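Local coordinates for protein putative glycosyl hydrolase (Bacteroides thetaiotaomicron VPI-5482, PDB 3K11) that probably acts as a glycoside hydrolase of the family 88 type, though its substrate is not established, at residues 260-265 with 314-319; 198-203 with 248-253; 308-313 with 322-327. All coordinates share one frame; numbering follows the deposited sequence.

Contact 1: residues 260-265 with 314-319; sequences PAFCWA and HQLLDC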
loop_
_atom_site.group_PDB
_atom_site.type_symbol
_atom_site.label_atom_id
_atom_site.label_comp_id
_atom_site.label_asym_id
_atom_site.label_seq_id
_atom_site.Cartn_x
_atom_site.Cartn_y
_atom_site.Cartn_z
ATOM N N PRO A 260 7.606 -17.042 1.786
ATOM C CA PRO A 260 7.167 -15.788 1.137
ATOM C C PRO A 260 5.731 -15.846 0.650
ATOM O O PRO A 260 5.246 -16.894 0.241
ATOM C CB PRO A 260 8.115 -15.670 -0.055
ATOM C CG PRO A 260 9.338 -16.438 0.328
ATOM C CD PRO A 260 8.798 -17.614 1.111
ATOM N N ALA A 261 5.028 -14.720 0.763
ATOM C CA ALA A 261 3.619 -14.645 0.442
ATOM C C ALA A 261 3.441 -13.901 -0.864
ATOM O O ALA A 261 3.841 -12.752 -0.974
ATOM C CB ALA A 261 2.871 -13.916 1.555
ATOM N N PHE A 262 2.899 -14.584 -1.856
ATOM C CA PHE A 262 2.396 -13.958 -3.038
ATOM C C PHE A 262 0.892 -14.233 -3.001
ATOM O O PHE A 262 0.461 -15.357 -3.209
ATOM C CB PHE A 262 3.087 -14.506 -4.274
ATOM C CG PHE A 262 4.555 -14.095 -4.334
ATOM C CD1 PHE A 262 4.905 -12.863 -4.850
ATOM C CD2 PHE A 262 5.518 -14.879 -3.786
ATOM C CE1 PHE A 262 6.197 -12.430 -4.799
ATOM C CE2 PHE A 262 6.842 -14.447 -3.782
ATOM C CZ PHE A 262 7.151 -13.228 -4.282
ATOM N N CYS A 263 0.103 -13.211 -2.661
ATOM C CA CYS A 263 -1.341 -13.379 -2.377
ATOM C C CYS A 263 -2.120 -13.286 -3.679
ATOM O O CYS A 263 -2.813 -12.323 -3.940
ATOM C CB CYS A 263 -1.790 -12.311 -1.383
ATOM S SG CYS A 263 -0.858 -12.489 0.197
ATOM N N TRP A 264 -1.908 -14.278 -4.525
ATOM C CA TRP A 264 -2.488 -14.305 -5.856
ATOM C C TRP A 264 -4.007 -14.361 -5.770
ATOM O O TRP A 264 -4.579 -15.181 -5.037
ATOM C CB TRP A 264 -1.911 -15.484 -6.655
ATOM C CG TRP A 264 -2.426 -15.602 -8.037
ATOM C CD1 TRP A 264 -2.576 -14.597 -8.932
ATOM C CD2 TRP A 264 -2.887 -16.794 -8.680
ATOM N NE1 TRP A 264 -3.075 -15.081 -10.097
ATOM C CE2 TRP A 264 -3.295 -16.430 -9.975
ATOM C CE3 TRP A 264 -2.930 -18.125 -8.308
ATOM C CZ2 TRP A 264 -3.768 -17.352 -10.902
ATOM C CZ3 TRP A 264 -3.449 -19.043 -9.216
ATOM C CH2 TRP A 264 -3.853 -18.639 -10.497
ATOM N N ALA A 265 -4.668 -13.457 -6.473
ATOM C CA ALA A 265 -6.143 -13.302 -6.361
ATOM C C ALA A 265 -6.950 -14.509 -6.721
ATOM O O ALA A 265 -7.836 -14.900 -5.936
ATOM C CB ALA A 265 -6.635 -12.032 -7.159
ATOM N N HIS A 314 -7.013 -6.865 -7.413
ATOM C CA HIS A 314 -5.709 -6.917 -8.040
ATOM C C HIS A 314 -5.127 -8.350 -8.060
ATOM O O HIS A 314 -5.258 -9.112 -7.073
ATOM C CB HIS A 314 -4.745 -5.998 -7.313
ATOM C CG HIS A 314 -5.084 -4.549 -7.400
ATOM N ND1 HIS A 314 -4.647 -3.741 -8.435
ATOM C CD2 HIS A 314 -5.807 -3.750 -6.571
ATOM C CE1 HIS A 314 -5.090 -2.506 -8.229
ATOM N NE2 HIS A 314 -5.806 -2.482 -7.117
ATOM N N GLN A 315 -4.411 -8.652 -9.153
ATOM C CA GLN A 315 -3.747 -9.958 -9.427
ATOM C C GLN A 315 -2.953 -10.460 -8.221
ATOM O O GLN A 315 -3.025 -11.625 -7.863
ATOM C CB GLN A 315 -2.839 -9.787 -10.637
ATOM C CG GLN A 315 -1.856 -10.867 -10.932
ATOM C CD GLN A 315 -2.426 -12.082 -11.531
ATOM O OE1 GLN A 315 -3.631 -12.353 -11.432
ATOM N NE2 GLN A 315 -1.555 -12.871 -12.157
ATOM N N LEU A 316 -2.162 -9.564 -7.621
ATOM C CA LEU A 316 -1.622 -9.791 -6.256
ATOM C C LEU A 316 -2.447 -8.847 -5.392
ATOM O O LEU A 316 -2.403 -7.623 -5.567
ATOM C CB LEU A 316 -0.137 -9.477 -6.139
ATOM C CG LEU A 316 0.787 -10.513 -6.841
ATOM C CD1 LEU A 316 2.292 -10.162 -6.662
ATOM C CD2 LEU A 316 0.486 -11.968 -6.399
ATOM N N LEU A 317 -3.196 -9.409 -4.447
ATOM C CA LEU A 317 -4.282 -8.667 -3.799
ATOM C C LEU A 317 -3.832 -7.434 -3.082
ATOM O O LEU A 317 -4.539 -6.380 -3.089
ATOM C CB LEU A 317 -5.025 -9.550 -2.841
ATOM C CG LEU A 317 -5.932 -10.636 -3.424
ATOM C CD1 LEU A 317 -6.323 -11.635 -2.308
ATOM C CD2 LEU A 317 -7.188 -10.032 -4.119
ATOM N N ASP A 318 -2.633 -7.556 -2.481
ATOM C CA ASP A 318 -2.063 -6.511 -1.642
ATOM C C ASP A 318 -1.027 -5.677 -2.363
ATOM O O ASP A 318 -0.226 -4.976 -1.723
ATOM C CB ASP A 318 -1.471 -7.106 -0.354
ATOM C CG ASP A 318 -0.413 -8.162 -0.609
ATOM O OD1 ASP A 318 -0.346 -8.683 -1.752
ATOM O OD2 ASP A 318 0.332 -8.483 0.357
ATOM N N CYS A 319 -1.074 -5.716 -3.697
ATOM C CA CYS A 319 -0.165 -4.939 -4.561
ATOM C C CYS A 319 -1.052 -4.144 -5.510
ATOM O O CYS A 319 -1.500 -4.668 -6.534
ATOM C CB CYS A 319 0.753 -5.876 -5.353
ATOM S SG CYS A 319 1.855 -6.780 -4.261
HETATM O O HOH W 1 2.725 -9.711 0.208
HETATM O O HOH W 2 1.145 -10.599 -2.711
#

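Contact 2: residues 198-203 with 248-253; sequences TLWLDD and YRHGWV. With EDO (1,2-ethanediol), chain H.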
loop_
_atom_site.group_PDB
_atom_site.type_symbol
_atom_site.label_atom_id
_atom_site.label_comp_id
_atom_site.label_asym_id
_atom_site.label_seq_id
_atom_site.Cartn_x
_atom_site.Cartn_y
_atom_site.Cartn_z
ATOM N N THR A 198 5.288 -29.494 -1.610
ATOM C CA THR A 198 4.719 -28.150 -1.776
ATOM C C THR A 198 3.211 -28.189 -1.667
ATOM O O THR A 198 2.540 -29.024 -2.271
ATOM C CB THR A 198 5.095 -27.584 -3.176
ATOM O OG1 THR A 198 6.526 -27.560 -3.301
ATOM C CG2 THR A 198 4.556 -26.205 -3.365
ATOM N N LEU A 199 2.678 -27.247 -0.891
ATOM C CA LEU A 199 1.266 -27.013 -0.852
ATOM C C LEU A 199 0.941 -25.871 -1.817
ATOM O O LEU A 199 1.592 -24.851 -1.782
ATOM C CB LEU A 199 0.781 -26.675 0.539
ATOM C CG LEU A 199 0.933 -27.710 1.654
ATOM C CD1 LEU A 199 0.331 -27.163 2.990
ATOM C CD2 LEU A 199 0.304 -29.093 1.227
ATOM N N TRP A 200 -0.105 -26.087 -2.606
ATOM C CA TRP A 200 -0.700 -25.095 -3.506
ATOM C C TRP A 200 -2.019 -24.669 -2.935
ATOM O O TRP A 200 -2.883 -25.507 -2.658
ATOM C CB TRP A 200 -0.962 -25.737 -4.856
ATOM C CG TRP A 200 0.247 -25.971 -5.681
ATOM C CD1 TRP A 200 1.344 -26.735 -5.375
ATOM C CD2 TRP A 200 0.439 -25.492 -6.996
ATOM N NE1 TRP A 200 2.222 -26.730 -6.422
ATOM C CE2 TRP A 200 1.689 -25.991 -7.445
ATOM C CE3 TRP A 200 -0.326 -24.681 -7.848
ATOM C CZ2 TRP A 200 2.188 -25.729 -8.729
ATOM C CZ3 TRP A 200 0.179 -24.383 -9.106
ATOM C CH2 TRP A 200 1.417 -24.932 -9.551
ATOM N N LEU A 201 -2.212 -23.368 -2.793
ATOM C CA LEU A 201 -3.485 -22.850 -2.286
ATOM C C LEU A 201 -4.636 -23.396 -3.135
ATOM O O LEU A 201 -5.722 -23.702 -2.613
ATOM C CB LEU A 201 -3.459 -21.318 -2.299
ATOM C CG LEU A 201 -4.606 -20.617 -1.632
ATOM C CD1 LEU A 201 -4.752 -21.056 -0.159
ATOM C CD2 LEU A 201 -4.424 -19.065 -1.770
ATOM N N ASP A 202 -4.413 -23.541 -4.451
ATOM C CA ASP A 202 -5.448 -24.013 -5.369
ATOM C C ASP A 202 -6.009 -25.343 -4.917
ATOM O O ASP A 202 -7.202 -25.611 -5.135
ATOM C CB ASP A 202 -4.905 -24.228 -6.794
ATOM C CG ASP A 202 -4.159 -22.998 -7.353
ATOM O OD1 ASP A 202 -3.186 -22.581 -6.736
ATOM O OD2 ASP A 202 -4.577 -22.413 -8.379
ATOM N N ASP A 203 -5.202 -26.155 -4.230
ATOM C CA ASP A 203 -5.638 -27.536 -3.916
ATOM C C ASP A 203 -6.644 -27.573 -2.780
ATOM O O ASP A 203 -7.285 -28.570 -2.593
ATOM C CB ASP A 203 -4.479 -28.448 -3.615
ATOM C CG ASP A 203 -3.716 -28.882 -4.860
ATOM O OD1 ASP A 203 -4.315 -28.883 -5.964
ATOM O OD2 ASP A 203 -2.555 -29.292 -4.707
ATOM N N TYR A 248 -4.339 -15.404 2.104
ATOM C CA TYR A 248 -3.566 -16.613 1.958
ATOM C C TYR A 248 -2.411 -16.434 1.001
ATOM O O TYR A 248 -2.523 -15.734 -0.009
ATOM C CB TYR A 248 -4.435 -17.691 1.369
ATOM C CG TYR A 248 -5.412 -18.355 2.332
ATOM C CD1 TYR A 248 -6.689 -17.854 2.504
ATOM C CD2 TYR A 248 -5.062 -19.496 3.042
ATOM C CE1 TYR A 248 -7.590 -18.462 3.319
ATOM C CE2 TYR A 248 -5.968 -20.097 3.883
ATOM C CZ TYR A 248 -7.226 -19.589 4.009
ATOM O OH TYR A 248 -8.113 -20.215 4.845
ATOM N N ARG A 249 -1.294 -17.083 1.334
ATOM C CA ARG A 249 -0.199 -17.219 0.372
ATOM C C ARG A 249 -0.556 -18.263 -0.720
ATOM O O ARG A 249 -1.216 -19.254 -0.445
ATOM C CB ARG A 249 1.110 -17.566 1.059
ATOM C CG ARG A 249 1.064 -18.585 2.086
ATOM C CD ARG A 249 2.456 -18.965 2.639
ATOM N NE ARG A 249 3.035 -17.948 3.494
ATOM C CZ ARG A 249 2.704 -17.655 4.744
ATOM N NH1 ARG A 249 1.719 -18.208 5.394
ATOM N NH2 ARG A 249 3.360 -16.714 5.353
ATOM N N HIS A 250 -0.087 -18.059 -1.942
ATOM C CA HIS A 250 -0.333 -19.031 -3.024
ATOM C C HIS A 250 0.392 -20.355 -2.793
ATOM O O HIS A 250 -0.120 -21.412 -3.128
ATOM C CB HIS A 250 0.091 -18.460 -4.384
ATOM C CG HIS A 250 -0.272 -19.321 -5.544
ATOM N ND1 HIS A 250 0.413 -19.287 -6.751
ATOM C CD2 HIS A 250 -1.247 -20.246 -5.682
ATOM C CE1 HIS A 250 -0.148 -20.153 -7.586
ATOM N NE2 HIS A 250 -1.160 -20.750 -6.966
ATOM N N GLY A 251 1.593 -20.281 -2.220
ATOM C CA GLY A 251 2.374 -21.488 -2.050
ATOM C C GLY A 251 3.091 -21.608 -0.739
ATOM O O GLY A 251 3.362 -20.628 -0.012
ATOM N N TRP A 252 3.453 -22.837 -0.445
ATOM C CA TRP A 252 4.158 -23.184 0.809
ATOM C C TRP A 252 5.006 -24.410 0.556
ATOM O O TRP A 252 4.476 -25.481 0.326
ATOM C CB TRP A 252 3.140 -23.493 1.908
ATOM C CG TRP A 252 3.696 -23.704 3.276
ATOM C CD1 TRP A 252 3.901 -22.748 4.251
ATOM C CD2 TRP A 252 4.058 -24.971 3.873
ATOM N NE1 TRP A 252 4.394 -23.342 5.383
ATOM C CE2 TRP A 252 4.481 -24.705 5.179
ATOM C CE3 TRP A 252 4.045 -26.299 3.412
ATOM C CZ2 TRP A 252 4.881 -25.716 6.048
ATOM C CZ3 TRP A 252 4.422 -27.290 4.286
ATOM C CH2 TRP A 252 4.867 -26.990 5.561
ATOM N N VAL A 253 6.321 -24.242 0.649
ATOM C CA VAL A 253 7.268 -25.343 0.460
ATOM C C VAL A 253 7.772 -25.798 1.819
ATOM O O VAL A 253 8.356 -25.034 2.587
ATOM C CB VAL A 253 8.463 -24.926 -0.445
ATOM C CG1 VAL A 253 9.490 -26.076 -0.562
ATOM C CG2 VAL A 253 7.898 -24.525 -1.861
HETATM C C1 EDO H . 4.008 -12.573 5.847
HETATM O O1 EDO H . 4.095 -13.415 7.014
HETATM C C2 EDO H . 4.162 -13.362 4.551
HETATM O O2 EDO H . 5.171 -14.385 4.569
#

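Contact 3: residues 308-313 with 322-327; sequences SGEGFW and SYLETS. With EDO (1,2-ethanediol), chain C.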
loop_
_atom_site.group_PDB
_atom_site.type_symbol
_atom_site.label_atom_id
_atom_site.label_comp_id
_atom_site.label_asym_id
_atom_site.label_seq_id
_atom_site.Cartn_x
_atom_site.Cartn_y
_atom_site.Cartn_z
ATOM N N SER A 308 -10.518 -2.727 -5.273
ATOM C CA SER A 308 -10.130 -1.481 -5.922
ATOM C C SER A 308 -11.311 -0.571 -6.120
ATOM O O SER A 308 -12.481 -0.985 -6.038
ATOM C CB SER A 308 -9.511 -1.748 -7.327
ATOM O OG SER A 308 -10.559 -2.023 -8.281
ATOM N N GLY A 309 -11.010 0.684 -6.429
ATOM C CA GLY A 309 -12.001 1.658 -6.808
ATOM C C GLY A 309 -12.797 1.355 -8.057
ATOM O O GLY A 309 -13.782 2.011 -8.323
ATOM N N GLU A 310 -12.353 0.364 -8.838
ATOM C CA GLU A 310 -13.034 -0.079 -10.031
ATOM C C GLU A 310 -13.901 -1.297 -9.748
ATOM O O GLU A 310 -14.605 -1.779 -10.646
ATOM C CB GLU A 310 -12.041 -0.430 -11.156
ATOM C CG GLU A 310 -11.157 0.752 -11.553
ATOM C CD GLU A 310 -11.974 1.989 -11.872
ATOM O OE1 GLU A 310 -12.981 1.889 -12.623
ATOM O OE2 GLU A 310 -11.626 3.074 -11.364
ATOM N N GLY A 311 -13.854 -1.797 -8.512
ATOM C CA GLY A 311 -14.681 -2.949 -8.124
ATOM C C GLY A 311 -13.962 -4.280 -8.286
ATOM O O GLY A 311 -14.302 -5.247 -7.648
ATOM N N PHE A 312 -12.972 -4.318 -9.156
ATOM C CA PHE A 312 -12.127 -5.490 -9.328
ATOM C C PHE A 312 -11.140 -5.582 -8.166
ATOM O O PHE A 312 -10.833 -4.583 -7.492
ATOM C CB PHE A 312 -11.290 -5.355 -10.600
ATOM C CG PHE A 312 -12.079 -5.355 -11.868
ATOM C CD1 PHE A 312 -12.465 -6.555 -12.460
ATOM C CD2 PHE A 312 -12.427 -4.155 -12.490
ATOM C CE1 PHE A 312 -13.192 -6.551 -13.648
ATOM C CE2 PHE A 312 -13.125 -4.145 -13.684
ATOM C CZ PHE A 312 -13.556 -5.344 -14.236
ATOM N N TRP A 313 -10.575 -6.770 -8.013
ATOM C CA TRP A 313 -9.417 -6.982 -7.178
ATOM C C TRP A 313 -8.156 -7.159 -8.040
ATOM O O TRP A 313 -8.218 -7.468 -9.237
ATOM C CB TRP A 313 -9.641 -8.178 -6.261
ATOM C CG TRP A 313 -10.555 -7.935 -5.114
ATOM C CD1 TRP A 313 -10.168 -7.663 -3.817
ATOM C CD2 TRP A 313 -11.986 -7.928 -5.107
ATOM N NE1 TRP A 313 -11.275 -7.500 -3.016
ATOM C CE2 TRP A 313 -12.395 -7.659 -3.778
ATOM C CE3 TRP A 313 -12.975 -8.112 -6.082
ATOM C CZ2 TRP A 313 -13.725 -7.592 -3.407
ATOM C CZ3 TRP A 313 -14.322 -8.094 -5.692
ATOM C CH2 TRP A 313 -14.677 -7.825 -4.371
ATOM N N SER A 322 -0.595 -3.952 -9.371
ATOM C CA SER A 322 -0.723 -5.137 -10.202
ATOM C C SER A 322 -2.093 -5.079 -10.914
ATOM O O SER A 322 -3.014 -4.409 -10.469
ATOM C CB SER A 322 -0.585 -6.443 -9.425
ATOM O OG SER A 322 -1.585 -6.637 -8.446
ATOM N N TYR A 323 -2.210 -5.774 -12.028
ATOM C CA TYR A 323 -3.428 -5.597 -12.828
ATOM C C TYR A 323 -4.693 -6.080 -12.173
ATOM O O TYR A 323 -4.662 -6.995 -11.358
ATOM C CB TYR A 323 -3.262 -6.213 -14.215
ATOM C CG TYR A 323 -3.177 -7.690 -14.378
ATOM C CD1 TYR A 323 -4.328 -8.460 -14.430
ATOM C CD2 TYR A 323 -1.969 -8.323 -14.631
ATOM C CE1 TYR A 323 -4.270 -9.796 -14.676
ATOM C CE2 TYR A 323 -1.909 -9.696 -14.848
ATOM C CZ TYR A 323 -3.061 -10.424 -14.890
ATOM O OH TYR A 323 -3.030 -11.775 -15.186
ATOM N N LEU A 324 -5.824 -5.487 -12.587
ATOM C CA LEU A 324 -7.136 -5.883 -12.111
ATOM C C LEU A 324 -7.558 -7.138 -12.867
ATOM O O LEU A 324 -7.614 -7.137 -14.097
ATOM C CB LEU A 324 -8.139 -4.763 -12.344
ATOM C CG LEU A 324 -7.833 -3.448 -11.591
ATOM C CD1 LEU A 324 -8.845 -2.309 -11.931
ATOM C CD2 LEU A 324 -7.754 -3.711 -10.058
ATOM N N GLU A 325 -7.940 -8.168 -12.144
ATOM C CA GLU A 325 -8.217 -9.497 -12.745
ATOM C C GLU A 325 -9.642 -9.964 -12.537
ATOM O O GLU A 325 -10.198 -9.912 -11.434
ATOM C CB GLU A 325 -7.192 -10.475 -12.175
ATOM C CG GLU A 325 -6.973 -11.744 -13.005
ATOM C CD GLU A 325 -8.022 -12.813 -12.726
ATOM O OE1 GLU A 325 -8.336 -12.975 -11.511
ATOM O OE2 GLU A 325 -8.476 -13.517 -13.675
ATOM N N THR A 326 -10.223 -10.438 -13.618
ATOM C CA THR A 326 -11.652 -10.690 -13.670
ATOM C C THR A 326 -12.089 -11.958 -12.964
ATOM O O THR A 326 -13.117 -11.950 -12.272
ATOM C CB THR A 326 -12.093 -10.746 -15.139
ATOM O OG1 THR A 326 -11.782 -9.493 -15.780
ATOM C CG2 THR A 326 -13.630 -11.057 -15.260
ATOM N N SER A 327 -11.375 -13.076 -13.183
ATOM C CA SER A 327 -11.873 -14.340 -12.633
ATOM C C SER A 327 -11.919 -14.316 -11.096
ATOM O O SER A 327 -12.906 -14.714 -10.493
ATOM C CB SER A 327 -11.101 -15.556 -13.130
ATOM O OG SER A 327 -9.735 -15.554 -12.753
HETATM C C1 EDO C . -17.470 1.866 -11.260
HETATM O O1 EDO C . -17.574 0.756 -12.164
HETATM C C2 EDO C . -16.033 2.296 -11.168
HETATM O O2 EDO C . -15.531 2.867 -12.410
#

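Contact 1: residues 260-265 with 314-319
The pyrrole edge of the Trp264 indole meets the amide end of Gln315 where two loops of this glycosyl hydrolase family 88 protein, its helices consistent with the (alpha/alpha)6 toroid of the six-hairpin clan, run together through a single backbone bridge, Trp264 with Leu316. With CG of Trp264 anti to its backbone N (chi1 -179°), the indole lies beside Gln315, and its NE1 gives a weak, bent hydrogen bond to OE1 of Gln315, 3.1 Å away. Ring and amide planes are almost perpendicular, and Gln315 turns its NE2 to the carbonyl of Tyr387. The backbones are tied more firmly. Leu317 N binds Cys263 O at 3.0 Å and Ala265 N binds Gln315 O at 2.8 Å, so the second bond grips the first residue of helix 265-281 just after the N-cap position held by Trp264. Apolar contacts accompany the backbone bonds. CB of Ala265 lies 3.7 Å from CD2 of Leu317, while Leu316 runs beside Phe262 and brings CD1 to the edge of that ring, near its plane; its other methyl, CD2, reaches the backbone of Trp264. Tyr387 of helix 384-388 meets the rings of both Phe262 and Trp264. At the Asp318 side the contact turns polar and wet. The carboxylate has a salt bridge from Lys245, which would probably favour its charged form, and each oxygen accepts a hydrogen bond from a different water. One of these waters sits 2.6 Å from OD1 of Asp318 and accepts from the backbone N of Cys263, 2.8 Å away.

Contact 2: residues 198-203 with 248-253
Leu199 and Trp252 are paired by two backbone hydrogen bonds, the hydrogen-bonded pair of a short antiparallel sheet. Leu199 N reaches Trp252 O at 2.8 Å, and Trp252 N returns a more bent bond to Leu199 O. Thr198 with Val253 and Trp200 with Gly251 form the flanking non-hydrogen-bonded pairs, and Leu201 N to His250 O, 2.9 Å, continues the bonding.

The polar side-chain contact is a His-carboxylate hydrogen bond. CG of His250 lies anti to its backbone N (chi1 -173°), and NE2 of His250 donates to OD1 of Asp202 in a short but bent bond of 2.7 Å. The oxygen lies in the imidazole plane and uses its syn lone pair, although carboxylate and ring are turned 53° apart. ND1 of His250 is bonded to the hydroxyl of Tyr387, so both ring nitrogens have partners and the rotation of the imidazole is fixed. An alanine at His250 would probably leave the Asp202 carboxylate and the Tyr387 hydroxyl each without this mate.

The apolar contacts lie on the side away from the His250 ring. CD1 of Leu199 rests 3.8 Å from CE3 of Trp252, with the two side chains alongside each other. Leu201 crosses Tyr248 at about a right angle, its CD2 being 3.4 Å from CB of Tyr248, a tight approach.

Among its neighbours, strand 198-200 forms, within the chain, an outer edge of the three-stranded sheet and strand 247-253 its middle, with 241-242 beyond. Helix 222-240 covers Leu199 and Trp252, helix 265-281 packs on Leu201 and His250, and the chain continues from here into helix 202-217.

Contact 3: residues 308-313 with 322-327
Ser308 touches Leu324 with its side chain, OG of Ser308 lying 3.7 Å from CD2 of Leu324, at the start of a type I beta turn that runs to Gly311. The same OG is the centre of a small polar network. It accepts from Glu310 N, which makes an ST turn, and donates to Phe312 O at 2.7 Å. Phe312 O also takes the backbone N-H of Ser308, so two donors from one residue grip this carbonyl and close the loop. Glu310 presents its aliphatic part to the leucine, CB being 3.8 Å from CD1 of Leu324, and the chain then bends at chi2 (-52°). Its carboxylate leads away to Tyr389 of the third subunit through OE2 and to a bound 1,2-ethanediol through OE1. Phe312 crosses Leu324 at about a right angle, with CB to CB 3.6 Å apart, while CE1 of its ring comes 3.9 Å from OG1 of Thr326, whose hydroxyl is bonded to the carbonyl of Glu372. At Trp313 the backbone takes over: Glu325 N donates to Trp313 O at 3.0 Å, nearly straight along the carbonyl. Glu325 is the N-cap residue of helix 326-342, and its OE2 accepts from both N and OG of Ser327, a capping bond joined by a hydroxyl bond. The contact thus joins the loop after helix 289-304 to the start of helix 326-342 beside the short, weakly bonded strands 313-314 and 324-325, and helix 347-362 packs against Phe312 and Trp313.

How the contacts relate
All three contacts are mainly buried; contact 3 makes a hydrogen bond to the third subunit through Glu310, where contacts 1 and 2 pack on the second, and contact 1 keeps bridging waters. Contact 2 is regular antiparallel pairing with a buried His-carboxylate bond; contact 1 has one bridge between loops, and contact 3 rests on a single cross-segment backbone bond with leucine and phenylalanine packing. Contact 1 lies between the others, its centre about 12 Å from each of theirs, and touches both: Phe262 O is hydrogen-bonded to His250 N, and His314 ND1 to Ser322 O. All three lead into helices; contacts 1 and 3 share the chain between strands 313-314 and 324-325.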